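Local coordinates for Lmo1499 protein (Listeria monocytogenes, PDB 4IIW) that probably acts as a membrane-bound lytic transglycosylase that cuts nascent peptidoglycan strands internally and so ends their elongation, at residues L139-D144 with V188-I193; P145-S150 with H170-Y175; Y117-I122 with G174-A179. All blocks are in the same frame, centred on the assembly; numbering follows the deposited sequence.

Interaction 1. Residues L139-D144 with V188-I193; sequences LKTMDD and VSAEQI
Glu191 reaches across from the first turn of helix 190-204 to Thr141 on helix 135-143, and this pair carries nearly all of a small helix-to-helix contact in the YceG-like fold. The glutamate leaves the backbone with CG anti to its own carbonyl carbon (chi1 -67°), then bends at chi2 (76°), which folds the carboxylate back toward the neighbouring helix instead of letting it run straight out. Beyond CB, the first atom to touch is Glu191 CG, which rests 3.5 Å from Thr141 CG2. CD follows over the same methyl group. At the tip the two oxygens part company. Glu191 OE2 comes to 3.0 Å from Thr141 OG1, a hydrogen-bonding distance, although the hydroxyl has a single proton and Asp137 O, one turn earlier, competes for it, so the bond is not settled. Glu191 OE1 turns back to its own helix, where Ser189 OG gives it a weak hydrogen bond of 3.4 Å.

Threonine suits this place because its branched CB offers a methyl group to the aliphatic and carboxyl carbons of the glutamate and a hydroxyl to its oxygen; the two side chains cross at about a right angle. Ala190 CB borders the hydroxyl, 4.2 Å from Thr141 OG1, a small apolar flank beside the polar pair. Phe147 of the following helix packs on both Thr141 and Glu191. A water donates to Glu191 OE2 at 2.9 Å and more weakly to Asp144 OD2, so it stands between two acidic groups that would otherwise probably repel each other. Ser189 is the N-cap of helix 190-204: its OG accepts from Gln192 N at 3.1 Å, with a nearly straight N-H...O angle of 163°.

Interaction 2. Residues P145-S150 with H170-Y175; sequences PEFVAS and HPLEGY
The carbonyl oxygen of Phe147, whose ring meets Leu172 across the contact, accepts a hydrogen bond from Ser150 OG at 2.6 Å. The hydroxyl lies tilted 21° from the carbonyl plane and ties a serine back to the preceding turn of its own helix. With CG anti to the backbone N (chi1 -180°), the ring swings toward residues 170-175. There Leu172 CD1 meets it at the edge, near the ring plane, 4.0 Å from Phe147 CE2. The two side chains cross at about a right angle.

One residue on, Val148 points at the loop and straddles Pro171 with both of its methyl groups: Pro171 CB is 4.1 Å from Val148 CG1 and 4.2 Å from Val148 CG2. Val148 CG2 also comes to 4.3 Å from Leu172 CD1, so this leucine branch bridges the valine and the phenyl ring. A beta-branched valine is apt here, since its short fork gives two points of contact without the reach of a longer chain.

The loop is shaped by two overlapping beta turns, a type I turn from His170 to Glu173 and a type II turn from Leu172 to Tyr175, closed by Glu173 N to His170 O and Tyr175 N to Leu172 O. Pro171, with its fixed phi, fits the second position of the first turn, and Gly174 takes the positive phi (93°) at the third position of the second. The backbone bonds thus hold Pro171 and Leu172 facing helix 145-154. No hydrogen bond passes between the two segments; what joins them is the burial of methyl, methylene and aromatic carbons, a cohesion that depends on close fit and not on direction.

Interaction 3. Residues Y117-I122 with G174-A179; sequences YTLDQI and GYLYPA
Leu176 lays its branched end over Leu119 and Ile122, two residues that lie three apart on one side of helix 119-129. Leu176 CD2 does most of the work, sitting 3.7 Å from Leu119 CD2 and 4.0 Å from Ile122 CD1. The other branch, CD1, also approaches Leu119 CD2, so that methyl of Leu119 is placed against the fork of Leu176, the two chains crossing at about a right angle. Ile122 comes at a slant instead: Ile122 CD1 touches Leu176 CB at 3.8 Å, low on the chain. The isoleucine can do this because CG1 stands anti to its carbonyl carbon (chi1 -66°) and the chain then extends, carrying CD1 out toward the loop. Met142 of helix 135-143, present as selenomethionine, packs against all three of these aliphatic residues.

The helix begins here with a capping box. Thr118 is the N-cap; its backbone N donates to Gln121 OE1 at 3.1 Å with an N-H...O angle of 162°, while the return bond from Gln121 N to Thr118 OG1 is weak at 3.4 Å. Glu173, next before residues 174-179 in the same loop, accepts from Leu119 N through OE2. Helix start and loop also meet at Asn299, whose side chain bonds Tyr117 N through OD1 and Leu176 O through ND2. Threonine and glutamine suit the box because each offers a side-chain oxygen to the other's backbone N-H. Gln121 OE1 lies 3.5 Å above one face of the Tyr117 ring, displaced toward its rim.

In the fold
Interactions 1 and 2 lie on successive helices, 135-143 and 145-154, and interaction 2 is nested inside the loop that interaction 1 closes. Interactions 2 and 3 share Gly174 and Tyr175, so one loop serves two helices. Depth and chemistry go together: interaction 3, nearest the chain's centre, and the buried interaction 2 are apolar across their segments, whereas the partly exposed interaction 1 relies on a carboxylate, a hydroxyl and a water. Met142, on the helix of interaction 1, joins it to interaction 3. A probable hydrogen bond between Asp143 OD2 and His170 ND1 joins interactions 1 and 2.

Interaction 1. Residues L139-D144 with V188-I193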
ATOM      1  N   LEU B 139     -17.667  34.662 -26.166  1.00 56.07           N
ATOM      2  CA  LEU B 139     -17.795  34.594 -27.627  1.00 55.96           C
ATOM      3  C   LEU B 139     -19.107  35.235 -28.068  1.00 56.15           C
ATOM      4  O   LEU B 139     -19.153  35.952 -29.067  1.00 55.73           O
ATOM      5  CB  LEU B 139     -17.710  33.156 -28.149  1.00 58.01           C
ATOM      6  CG  LEU B 139     -16.317  32.524 -28.251  1.00 58.14           C
ATOM      7  CD1 LEU B 139     -16.460  31.133 -28.820  1.00 53.93           C
ATOM      8  CD2 LEU B 139     -15.338  33.356 -29.117  1.00 48.94           C
ATOM      9  N   LYS B 140     -20.177  34.967 -27.334  1.00 57.77           N
ATOM     10  CA  LYS B 140     -21.459  35.566 -27.661  1.00 59.23           C
ATOM     11  C   LYS B 140     -21.398  37.101 -27.563  1.00 55.98           C
ATOM     12  O   LYS B 140     -21.914  37.791 -28.426  1.00 55.57           O
ATOM     13  CB  LYS B 140     -22.556  35.043 -26.746  1.00 61.67           C
ATOM     14  CG  LYS B 140     -23.918  35.601 -27.106  1.00 66.23           C
ATOM     15  CD  LYS B 140     -25.042  34.971 -26.284  1.00 71.81           C
ATOM     16  CE  LYS B 140     -26.394  35.488 -26.765  1.00 73.44           C
ATOM     17  NZ  LYS B 140     -27.521  34.943 -25.988  1.00 76.93           N
ATOM     18  N   THR B 141     -20.775  37.619 -26.511  1.00 53.46           N
ATOM     19  CA  THR B 141     -20.685  39.055 -26.346  1.00 52.87           C
ATOM     20  C   THR B 141     -19.948  39.654 -27.536  1.00 51.67           C
ATOM     21  O   THR B 141     -20.371  40.645 -28.109  1.00 50.93           O
ATOM     22  CB  THR B 141     -19.953  39.462 -25.035  1.00 51.93           C
ATOM     23  OG1 THR B 141     -20.705  39.044 -23.888  1.00 52.56           O
ATOM     24  CG2 THR B 141     -19.792  40.957 -24.974  1.00 50.57           C
HETATM   25  N   MSE B 142     -18.835  39.035 -27.898  1.00 51.08           N
HETATM   26  CA  MSE B 142     -18.043  39.497 -29.022  1.00 49.82           C
HETATM   27  C   MSE B 142     -18.892  39.715 -30.257  1.00 50.39           C
HETATM   28  O   MSE B 142     -18.775  40.745 -30.905  1.00 48.66           O
HETATM   29  CB  MSE B 142     -16.893  38.507 -29.328  1.00 49.48           C
HETATM   30  CG  MSE B 142     -15.712  38.625 -28.360  1.00 48.41           C
HETATM   31 SE   MSE B 142     -14.422  37.166 -28.379  0.83 48.15          SE
HETATM   32  CE  MSE B 142     -13.042  37.994 -27.271  1.00 41.16           C
ATOM     33  N   ASP B 143     -19.747  38.741 -30.564  1.00 53.93           N
ATOM     34  CA  ASP B 143     -20.594  38.775 -31.768  1.00 56.41           C
ATOM     35  C   ASP B 143     -22.009  39.305 -31.522  1.00 57.14           C
ATOM     36  O   ASP B 143     -22.833  39.295 -32.436  1.00 59.41           O
ATOM     37  CB  ASP B 143     -20.661  37.370 -32.435  1.00 59.22           C
ATOM     38  CG  ASP B 143     -19.326  36.951 -33.126  1.00 62.22           C
ATOM     39  OD1 ASP B 143     -18.248  37.506 -32.800  1.00 66.84           O
ATOM     40  OD2 ASP B 143     -19.360  36.053 -33.999  1.00 68.54           O
ATOM     41  N   ASP B 144     -22.299  39.779 -30.312  1.00 55.92           N
ATOM     42  CA  ASP B 144     -23.644  40.295 -30.010  1.00 57.95           C
ATOM     43  C   ASP B 144     -23.965  41.573 -30.832  1.00 57.31           C
ATOM     44  O   ASP B 144     -23.272  42.584 -30.724  1.00 55.28           O
ATOM     45  CB  ASP B 144     -23.785  40.580 -28.512  1.00 57.02           C
ATOM     46  CG  ASP B 144     -25.165  41.094 -28.139  1.00 60.32           C
ATOM     47  OD1 ASP B 144     -26.146  40.331 -28.252  1.00 65.52           O
ATOM     48  OD2 ASP B 144     -25.268  42.263 -27.701  1.00 60.70           O
ATOM     49  N   VAL B 188     -15.198  41.929 -13.357  1.00 62.49           N
ATOM     50  CA  VAL B 188     -15.134  42.588 -14.621  1.00 56.90           C
ATOM     51  C   VAL B 188     -15.875  41.793 -15.698  1.00 54.76           C
ATOM     52  O   VAL B 188     -15.659  40.593 -15.853  1.00 56.38           O
ATOM     53  CB  VAL B 188     -13.666  42.881 -14.950  1.00 54.74           C
ATOM     54  CG1 VAL B 188     -13.475  43.121 -16.368  1.00 52.40           C
ATOM     55  CG2 VAL B 188     -13.207  44.056 -14.122  1.00 53.35           C
ATOM     56  N   SER B 189     -16.760  42.476 -16.427  1.00 51.11           N
ATOM     57  CA  SER B 189     -17.560  41.847 -17.473  1.00 49.03           C
ATOM     58  C   SER B 189     -16.787  41.740 -18.744  1.00 46.55           C
ATOM     59  O   SER B 189     -15.863  42.502 -18.986  1.00 45.49           O
ATOM     60  CB  SER B 189     -18.823  42.641 -17.783  1.00 48.00           C
ATOM     61  OG  SER B 189     -18.520  43.828 -18.515  1.00 48.47           O
ATOM     62  N   ALA B 190     -17.202  40.800 -19.575  1.00 47.15           N
ATOM     63  CA  ALA B 190     -16.593  40.593 -20.862  1.00 47.42           C
ATOM     64  C   ALA B 190     -16.682  41.882 -21.705  1.00 46.48           C
ATOM     65  O   ALA B 190     -15.737  42.225 -22.435  1.00 43.84           O
ATOM     66  CB  ALA B 190     -17.263  39.411 -21.585  1.00 48.74           C
ATOM     67  N   GLU B 191     -17.806  42.598 -21.581  1.00 47.23           N
ATOM     68  CA  GLU B 191     -18.002  43.844 -22.322  1.00 45.42           C
ATOM     69  C   GLU B 191     -16.959  44.889 -21.941  1.00 44.15           C
ATOM     70  O   GLU B 191     -16.406  45.560 -22.828  1.00 46.24           O
ATOM     71  CB  GLU B 191     -19.406  44.412 -22.136  1.00 46.70           C
ATOM     72  CG  GLU B 191     -20.545  43.585 -22.752  1.00 50.79           C
ATOM     73  CD  GLU B 191     -20.913  42.334 -21.942  1.00 59.15           C
ATOM     74  OE1 GLU B 191     -20.471  42.212 -20.775  1.00 56.06           O
ATOM     75  OE2 GLU B 191     -21.678  41.487 -22.465  1.00 63.91           O
ATOM     76  N   GLN B 192     -16.682  45.044 -20.645  1.00 45.67           N
ATOM     77  CA  GLN B 192     -15.682  46.027 -20.208  1.00 43.25           C
ATOM     78  C   GLN B 192     -14.331  45.705 -20.794  1.00 42.60           C
ATOM     79  O   GLN B 192     -13.639  46.585 -21.285  1.00 42.23           O
ATOM     80  CB  GLN B 192     -15.551  46.085 -18.673  1.00 44.44           C
ATOM     81  CG  GLN B 192     -14.429  47.032 -18.223  1.00 43.83           C
ATOM     82  CD  GLN B 192     -14.304  47.273 -16.702  1.00 49.26           C
ATOM     83  OE1 GLN B 192     -13.344  47.931 -16.285  1.00 54.94           O
ATOM     84  NE2 GLN B 192     -15.242  46.745 -15.881  1.00 36.63           N
ATOM     85  N   ILE B 193     -13.963  44.428 -20.730  1.00 43.28           N
ATOM     86  CA  ILE B 193     -12.671  43.975 -21.209  1.00 42.54           C
ATOM     87  C   ILE B 193     -12.515  44.179 -22.709  1.00 43.38           C
ATOM     88  O   ILE B 193     -11.524  44.770 -23.182  1.00 42.61           O
ATOM     89  CB  ILE B 193     -12.481  42.500 -20.895  1.00 43.29           C
ATOM     90  CG1 ILE B 193     -12.462  42.298 -19.372  1.00 43.58           C
ATOM     91  CG2 ILE B 193     -11.193  41.978 -21.533  1.00 38.84           C
ATOM     92  CD1 ILE B 193     -12.406  40.837 -18.920  1.00 36.21           C
TER
HETATM   93  O   HOH W   1     -23.334  41.645 -24.880  1.00 67.60           O

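Interaction 2. Residues P145-S150 with H170-Y175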
ATOM      1  N   PRO B 145     -25.012  41.523 -31.665  1.00 59.49           N
ATOM      2  CA  PRO B 145     -25.377  42.690 -32.472  1.00 59.29           C
ATOM      3  C   PRO B 145     -25.411  44.004 -31.685  1.00 58.42           C
ATOM      4  O   PRO B 145     -24.872  45.010 -32.164  1.00 57.68           O
ATOM      5  CB  PRO B 145     -26.774  42.327 -32.999  1.00 62.22           C
ATOM      6  CG  PRO B 145     -26.777  40.867 -33.077  1.00 62.08           C
ATOM      7  CD  PRO B 145     -25.883  40.369 -31.951  1.00 61.85           C
ATOM      8  N   GLU B 146     -26.035  44.006 -30.500  1.00 59.46           N
ATOM      9  CA  GLU B 146     -26.090  45.223 -29.673  1.00 58.42           C
ATOM     10  C   GLU B 146     -24.701  45.618 -29.144  1.00 54.81           C
ATOM     11  O   GLU B 146     -24.381  46.800 -29.054  1.00 54.13           O
ATOM     12  CB  GLU B 146     -27.057  45.102 -28.494  1.00 60.83           C
ATOM     13  CG  GLU B 146     -28.554  45.111 -28.838  1.00 68.17           C
ATOM     14  CD  GLU B 146     -29.070  43.781 -29.342  1.00 79.71           C
ATOM     15  OE1 GLU B 146     -28.575  42.716 -28.881  1.00 83.57           O
ATOM     16  OE2 GLU B 146     -30.000  43.800 -30.186  1.00 88.92           O
ATOM     17  N   PHE B 147     -23.874  44.652 -28.772  1.00 52.57           N
ATOM     18  CA  PHE B 147     -22.556  45.021 -28.309  1.00 49.78           C
ATOM     19  C   PHE B 147     -21.758  45.629 -29.458  1.00 49.32           C
ATOM     20  O   PHE B 147     -21.086  46.644 -29.274  1.00 47.50           O
ATOM     21  CB  PHE B 147     -21.779  43.862 -27.689  1.00 48.68           C
ATOM     22  CG  PHE B 147     -20.413  44.272 -27.213  1.00 45.66           C
ATOM     23  CD1 PHE B 147     -20.272  45.078 -26.096  1.00 45.38           C
ATOM     24  CD2 PHE B 147     -19.279  43.916 -27.914  1.00 46.41           C
ATOM     25  CE1 PHE B 147     -19.006  45.511 -25.662  1.00 45.71           C
ATOM     26  CE2 PHE B 147     -18.010  44.345 -27.491  1.00 46.33           C
ATOM     27  CZ  PHE B 147     -17.883  45.143 -26.360  1.00 44.13           C
ATOM     28  N   VAL B 148     -21.853  45.022 -30.643  1.00 50.39           N
ATOM     29  CA  VAL B 148     -21.118  45.501 -31.809  1.00 49.31           C
ATOM     30  C   VAL B 148     -21.612  46.893 -32.207  1.00 49.97           C
ATOM     31  O   VAL B 148     -20.813  47.779 -32.522  1.00 48.65           O
ATOM     32  CB  VAL B 148     -21.214  44.507 -32.988  1.00 51.42           C
ATOM     33  CG1 VAL B 148     -20.538  45.066 -34.227  1.00 48.99           C
ATOM     34  CG2 VAL B 148     -20.587  43.151 -32.601  1.00 51.27           C
ATOM     35  N   ALA B 149     -22.921  47.107 -32.172  1.00 51.30           N
ATOM     36  CA  ALA B 149     -23.442  48.436 -32.504  1.00 51.79           C
ATOM     37  C   ALA B 149     -22.895  49.502 -31.529  1.00 50.08           C
ATOM     38  O   ALA B 149     -22.620  50.620 -31.948  1.00 50.19           O
ATOM     39  CB  ALA B 149     -24.960  48.444 -32.507  1.00 52.66           C
ATOM     40  N   SER B 150     -22.727  49.144 -30.248  1.00 49.01           N
ATOM     41  CA  SER B 150     -22.227  50.091 -29.235  1.00 47.90           C
ATOM     42  C   SER B 150     -20.782  50.472 -29.504  1.00 46.65           C
ATOM     43  O   SER B 150     -20.382  51.587 -29.198  1.00 46.71           O
ATOM     44  CB  SER B 150     -22.390  49.570 -27.791  1.00 46.72           C
ATOM     45  OG  SER B 150     -21.510  48.504 -27.480  1.00 49.64           O
ATOM     46  N   HIS B 170     -16.903  36.941 -37.827  1.00 56.59           N
ATOM     47  CA  HIS B 170     -16.984  37.594 -36.518  1.00 54.92           C
ATOM     48  C   HIS B 170     -16.660  39.082 -36.642  1.00 51.89           C
ATOM     49  O   HIS B 170     -15.514  39.468 -36.761  1.00 50.47           O
ATOM     50  CB  HIS B 170     -16.032  36.915 -35.531  1.00 55.62           C
ATOM     51  CG  HIS B 170     -16.204  35.429 -35.454  1.00 58.76           C
ATOM     52  ND1 HIS B 170     -17.371  34.838 -35.015  1.00 60.04           N
ATOM     53  CD2 HIS B 170     -15.349  34.417 -35.732  1.00 60.59           C
ATOM     54  CE1 HIS B 170     -17.235  33.525 -35.047  1.00 64.31           C
ATOM     55  NE2 HIS B 170     -16.016  33.243 -35.473  1.00 66.36           N
ATOM     56  N   PRO B 171     -17.678  39.925 -36.576  1.00 52.04           N
ATOM     57  CA  PRO B 171     -17.517  41.355 -36.804  1.00 51.63           C
ATOM     58  C   PRO B 171     -16.254  42.036 -36.246  1.00 50.05           C
ATOM     59  O   PRO B 171     -15.637  42.811 -36.962  1.00 49.67           O
ATOM     60  CB  PRO B 171     -18.769  41.934 -36.168  1.00 51.64           C
ATOM     61  CG  PRO B 171     -19.777  40.865 -36.354  1.00 53.29           C
ATOM     62  CD  PRO B 171     -19.046  39.600 -36.139  1.00 53.12           C
ATOM     63  N   LEU B 172     -15.869  41.739 -35.005  1.00 50.21           N
ATOM     64  CA  LEU B 172     -14.722  42.415 -34.375  1.00 47.69           C
ATOM     65  C   LEU B 172     -13.391  41.694 -34.568  1.00 48.06           C
ATOM     66  O   LEU B 172     -12.369  42.065 -33.967  1.00 48.99           O
ATOM     67  CB  LEU B 172     -15.001  42.663 -32.882  1.00 45.66           C
ATOM     68  CG  LEU B 172     -16.231  43.548 -32.595  1.00 45.34           C
ATOM     69  CD1 LEU B 172     -16.557  43.572 -31.113  1.00 43.32           C
ATOM     70  CD2 LEU B 172     -16.030  44.970 -33.086  1.00 44.25           C
ATOM     71  N   GLU B 173     -13.373  40.676 -35.412  1.00 49.26           N
ATOM     72  CA  GLU B 173     -12.125  39.963 -35.662  1.00 49.17           C
ATOM     73  C   GLU B 173     -11.126  41.007 -36.127  1.00 47.47           C
ATOM     74  O   GLU B 173     -11.400  41.756 -37.047  1.00 49.01           O
ATOM     75  CB  GLU B 173     -12.316  38.876 -36.723  1.00 50.91           C
ATOM     76  CG  GLU B 173     -11.150  37.926 -36.825  1.00 54.67           C
ATOM     77  CD  GLU B 173     -11.077  36.939 -35.659  1.00 54.90           C
ATOM     78  OE1 GLU B 173     -11.943  36.034 -35.566  1.00 59.30           O
ATOM     79  OE2 GLU B 173     -10.129  37.044 -34.856  1.00 58.93           O
ATOM     80  N   GLY B 174     -10.002  41.099 -35.444  1.00 47.83           N
ATOM     81  CA  GLY B 174      -8.939  42.051 -35.791  1.00 48.15           C
ATOM     82  C   GLY B 174      -8.980  43.388 -35.073  1.00 48.12           C
ATOM     83  O   GLY B 174      -8.012  44.152 -35.115  1.00 48.37           O
ATOM     84  N   TYR B 175     -10.088  43.672 -34.394  1.00 49.06           N
ATOM     85  CA  TYR B 175     -10.268  44.962 -33.711  1.00 47.65           C
ATOM     86  C   TYR B 175      -9.903  44.999 -32.219  1.00 46.87           C
ATOM     87  O   TYR B 175      -9.991  46.033 -31.585  1.00 47.14           O
ATOM     88  CB  TYR B 175     -11.687  45.455 -33.938  1.00 47.44           C
ATOM     89  CG  TYR B 175     -11.941  45.888 -35.352  1.00 48.85           C
ATOM     90  CD1 TYR B 175     -12.297  44.971 -36.340  1.00 50.18           C
ATOM     91  CD2 TYR B 175     -11.839  47.220 -35.710  1.00 50.67           C
ATOM     92  CE1 TYR B 175     -12.543  45.387 -37.650  1.00 46.30           C
ATOM     93  CE2 TYR B 175     -12.081  47.641 -37.017  1.00 52.34           C
ATOM     94  CZ  TYR B 175     -12.438  46.728 -37.980  1.00 50.84           C
ATOM     95  OH  TYR B 175     -12.676  47.180 -39.271  1.00 50.03           O
TER

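Interaction 3. Residues Y117-I122 with G174-A179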
ATOM      1  N   TYR B 117      -3.419  36.665 -32.916  1.00 56.26           N
ATOM      2  CA  TYR B 117      -4.496  35.991 -32.224  1.00 57.11           C
ATOM      3  C   TYR B 117      -5.866  36.316 -32.795  1.00 55.94           C
ATOM      4  O   TYR B 117      -6.143  37.453 -33.177  1.00 54.40           O
ATOM      5  CB  TYR B 117      -4.481  36.340 -30.728  1.00 57.09           C
ATOM      6  CG  TYR B 117      -3.777  35.336 -29.862  1.00 60.86           C
ATOM      7  CD1 TYR B 117      -2.570  34.783 -30.259  1.00 66.37           C
ATOM      8  CD2 TYR B 117      -4.290  34.978 -28.609  1.00 62.49           C
ATOM      9  CE1 TYR B 117      -1.904  33.853 -29.461  1.00 70.77           C
ATOM     10  CE2 TYR B 117      -3.621  34.043 -27.790  1.00 66.29           C
ATOM     11  CZ  TYR B 117      -2.427  33.487 -28.234  1.00 69.96           C
ATOM     12  OH  TYR B 117      -1.730  32.567 -27.484  1.00 74.47           O
ATOM     13  N   THR B 118      -6.716  35.292 -32.823  1.00 56.73           N
ATOM     14  CA  THR B 118      -8.096  35.394 -33.273  1.00 55.90           C
ATOM     15  C   THR B 118      -8.969  35.655 -32.066  1.00 54.35           C
ATOM     16  O   THR B 118      -8.524  35.512 -30.928  1.00 53.83           O
ATOM     17  CB  THR B 118      -8.556  34.071 -33.848  1.00 58.95           C
ATOM     18  OG1 THR B 118      -8.603  33.080 -32.797  1.00 60.38           O
ATOM     19  CG2 THR B 118      -7.599  33.611 -34.945  1.00 59.29           C
ATOM     20  N   LEU B 119     -10.228  35.997 -32.293  1.00 54.16           N
ATOM     21  CA  LEU B 119     -11.141  36.251 -31.163  1.00 53.32           C
ATOM     22  C   LEU B 119     -11.294  34.998 -30.285  1.00 54.20           C
ATOM     23  O   LEU B 119     -11.453  35.100 -29.079  1.00 55.40           O
ATOM     24  CB  LEU B 119     -12.525  36.715 -31.640  1.00 52.38           C
ATOM     25  CG  LEU B 119     -12.649  37.989 -32.488  1.00 51.49           C
ATOM     26  CD1 LEU B 119     -14.128  38.218 -32.827  1.00 49.85           C
ATOM     27  CD2 LEU B 119     -12.067  39.213 -31.798  1.00 44.19           C
ATOM     28  N   ASP B 120     -11.224  33.813 -30.879  1.00 56.38           N
ATOM     29  CA  ASP B 120     -11.385  32.583 -30.086  1.00 58.48           C
ATOM     30  C   ASP B 120     -10.262  32.468 -29.037  1.00 56.98           C
ATOM     31  O   ASP B 120     -10.510  32.150 -27.875  1.00 55.44           O
ATOM     32  CB  ASP B 120     -11.405  31.330 -30.972  1.00 59.81           C
ATOM     33  CG  ASP B 120     -12.245  30.215 -30.373  1.00 64.88           C
ATOM     34  OD1 ASP B 120     -13.493  30.318 -30.475  1.00 68.15           O
ATOM     35  OD2 ASP B 120     -11.678  29.230 -29.833  1.00 66.93           O
ATOM     36  N   GLN B 121      -9.037  32.753 -29.473  1.00 56.48           N
ATOM     37  CA  GLN B 121      -7.854  32.674 -28.613  1.00 56.93           C
ATOM     38  C   GLN B 121      -7.865  33.776 -27.557  1.00 54.62           C
ATOM     39  O   GLN B 121      -7.431  33.563 -26.418  1.00 53.53           O
ATOM     40  CB  GLN B 121      -6.577  32.733 -29.462  1.00 57.61           C
ATOM     41  CG  GLN B 121      -6.425  31.553 -30.414  1.00 59.72           C
ATOM     42  CD  GLN B 121      -5.296  31.711 -31.431  1.00 60.42           C
ATOM     43  OE1 GLN B 121      -5.112  32.767 -32.022  1.00 57.80           O
ATOM     44  NE2 GLN B 121      -4.574  30.628 -31.671  1.00 66.74           N
ATOM     45  N   ILE B 122      -8.371  34.949 -27.935  1.00 52.95           N
ATOM     46  CA  ILE B 122      -8.486  36.054 -27.002  1.00 50.43           C
ATOM     47  C   ILE B 122      -9.484  35.627 -25.942  1.00 51.27           C
ATOM     48  O   ILE B 122      -9.305  35.914 -24.762  1.00 51.52           O
ATOM     49  CB  ILE B 122      -8.930  37.361 -27.704  1.00 49.23           C
ATOM     50  CG1 ILE B 122      -7.835  37.829 -28.675  1.00 50.48           C
ATOM     51  CG2 ILE B 122      -9.208  38.493 -26.680  1.00 43.16           C
ATOM     52  CD1 ILE B 122      -8.239  39.017 -29.567  1.00 48.52           C
ATOM     53  N   GLY B 174     -10.002  41.099 -35.444  1.00 47.83           N
ATOM     54  CA  GLY B 174      -8.939  42.051 -35.791  1.00 48.15           C
ATOM     55  C   GLY B 174      -8.980  43.388 -35.073  1.00 48.12           C
ATOM     56  O   GLY B 174      -8.012  44.152 -35.115  1.00 48.37           O
ATOM     57  N   TYR B 175     -10.088  43.672 -34.394  1.00 49.06           N
ATOM     58  CA  TYR B 175     -10.268  44.962 -33.711  1.00 47.65           C
ATOM     59  C   TYR B 175      -9.903  44.999 -32.219  1.00 46.87           C
ATOM     60  O   TYR B 175      -9.991  46.033 -31.585  1.00 47.14           O
ATOM     61  CB  TYR B 175     -11.687  45.455 -33.938  1.00 47.44           C
ATOM     62  CG  TYR B 175     -11.941  45.888 -35.352  1.00 48.85           C
ATOM     63  CD1 TYR B 175     -12.297  44.971 -36.340  1.00 50.18           C
ATOM     64  CD2 TYR B 175     -11.839  47.220 -35.710  1.00 50.67           C
ATOM     65  CE1 TYR B 175     -12.543  45.387 -37.650  1.00 46.30           C
ATOM     66  CE2 TYR B 175     -12.081  47.641 -37.017  1.00 52.34           C
ATOM     67  CZ  TYR B 175     -12.438  46.728 -37.980  1.00 50.84           C
ATOM     68  OH  TYR B 175     -12.676  47.180 -39.271  1.00 50.03           O
ATOM     69  N   LEU B 176      -9.474  43.872 -31.671  1.00 48.60           N
ATOM     70  CA  LEU B 176      -9.015  43.807 -30.275  1.00 46.63           C
ATOM     71  C   LEU B 176      -7.477  43.838 -30.293  1.00 46.98           C
ATOM     72  O   LEU B 176      -6.827  42.856 -30.630  1.00 48.60           O
ATOM     73  CB  LEU B 176      -9.559  42.550 -29.602  1.00 46.91           C
ATOM     74  CG  LEU B 176     -11.065  42.579 -29.295  1.00 45.57           C
ATOM     75  CD1 LEU B 176     -11.893  42.981 -30.474  1.00 42.62           C
ATOM     76  CD2 LEU B 176     -11.502  41.225 -28.760  1.00 45.77           C
ATOM     77  N   TYR B 177      -6.909  44.979 -29.918  1.00 46.55           N
ATOM     78  CA  TYR B 177      -5.463  45.216 -30.011  1.00 46.82           C
ATOM     79  C   TYR B 177      -4.622  44.315 -29.113  1.00 47.81           C
ATOM     80  O   TYR B 177      -5.022  44.009 -27.984  1.00 46.95           O
ATOM     81  CB  TYR B 177      -5.182  46.693 -29.670  1.00 47.38           C
ATOM     82  CG  TYR B 177      -3.826  47.211 -30.099  1.00 52.00           C
ATOM     83  CD1 TYR B 177      -3.576  47.543 -31.435  1.00 52.72           C
ATOM     84  CD2 TYR B 177      -2.791  47.403 -29.171  1.00 55.59           C
ATOM     85  CE1 TYR B 177      -2.324  48.018 -31.848  1.00 53.64           C
ATOM     86  CE2 TYR B 177      -1.530  47.897 -29.583  1.00 54.50           C
ATOM     87  CZ  TYR B 177      -1.314  48.196 -30.917  1.00 57.05           C
ATOM     88  OH  TYR B 177      -0.091  48.663 -31.330  1.00 63.05           O
ATOM     89  N   PRO B 178      -3.450  43.881 -29.612  1.00 48.78           N
ATOM     90  CA  PRO B 178      -2.555  43.100 -28.791  1.00 49.37           C
ATOM     91  C   PRO B 178      -1.734  44.004 -27.858  1.00 48.86           C
ATOM     92  O   PRO B 178      -1.019  44.874 -28.313  1.00 50.40           O
ATOM     93  CB  PRO B 178      -1.663  42.384 -29.807  1.00 50.84           C
ATOM     94  CG  PRO B 178      -1.694  43.198 -31.011  1.00 50.69           C
ATOM     95  CD  PRO B 178      -2.937  44.035 -30.986  1.00 50.73           C
ATOM     96  N   ALA B 179      -1.871  43.781 -26.559  1.00 48.63           N
ATOM     97  CA  ALA B 179      -1.188  44.540 -25.525  1.00 47.93           C
ATOM     98  C   ALA B 179      -1.449  43.838 -24.194  1.00 47.93           C
ATOM     99  O   ALA B 179      -2.041  42.756 -24.157  1.00 47.57           O
ATOM    100  CB  ALA B 179      -1.706  45.980 -25.481  1.00 46.99           C
TER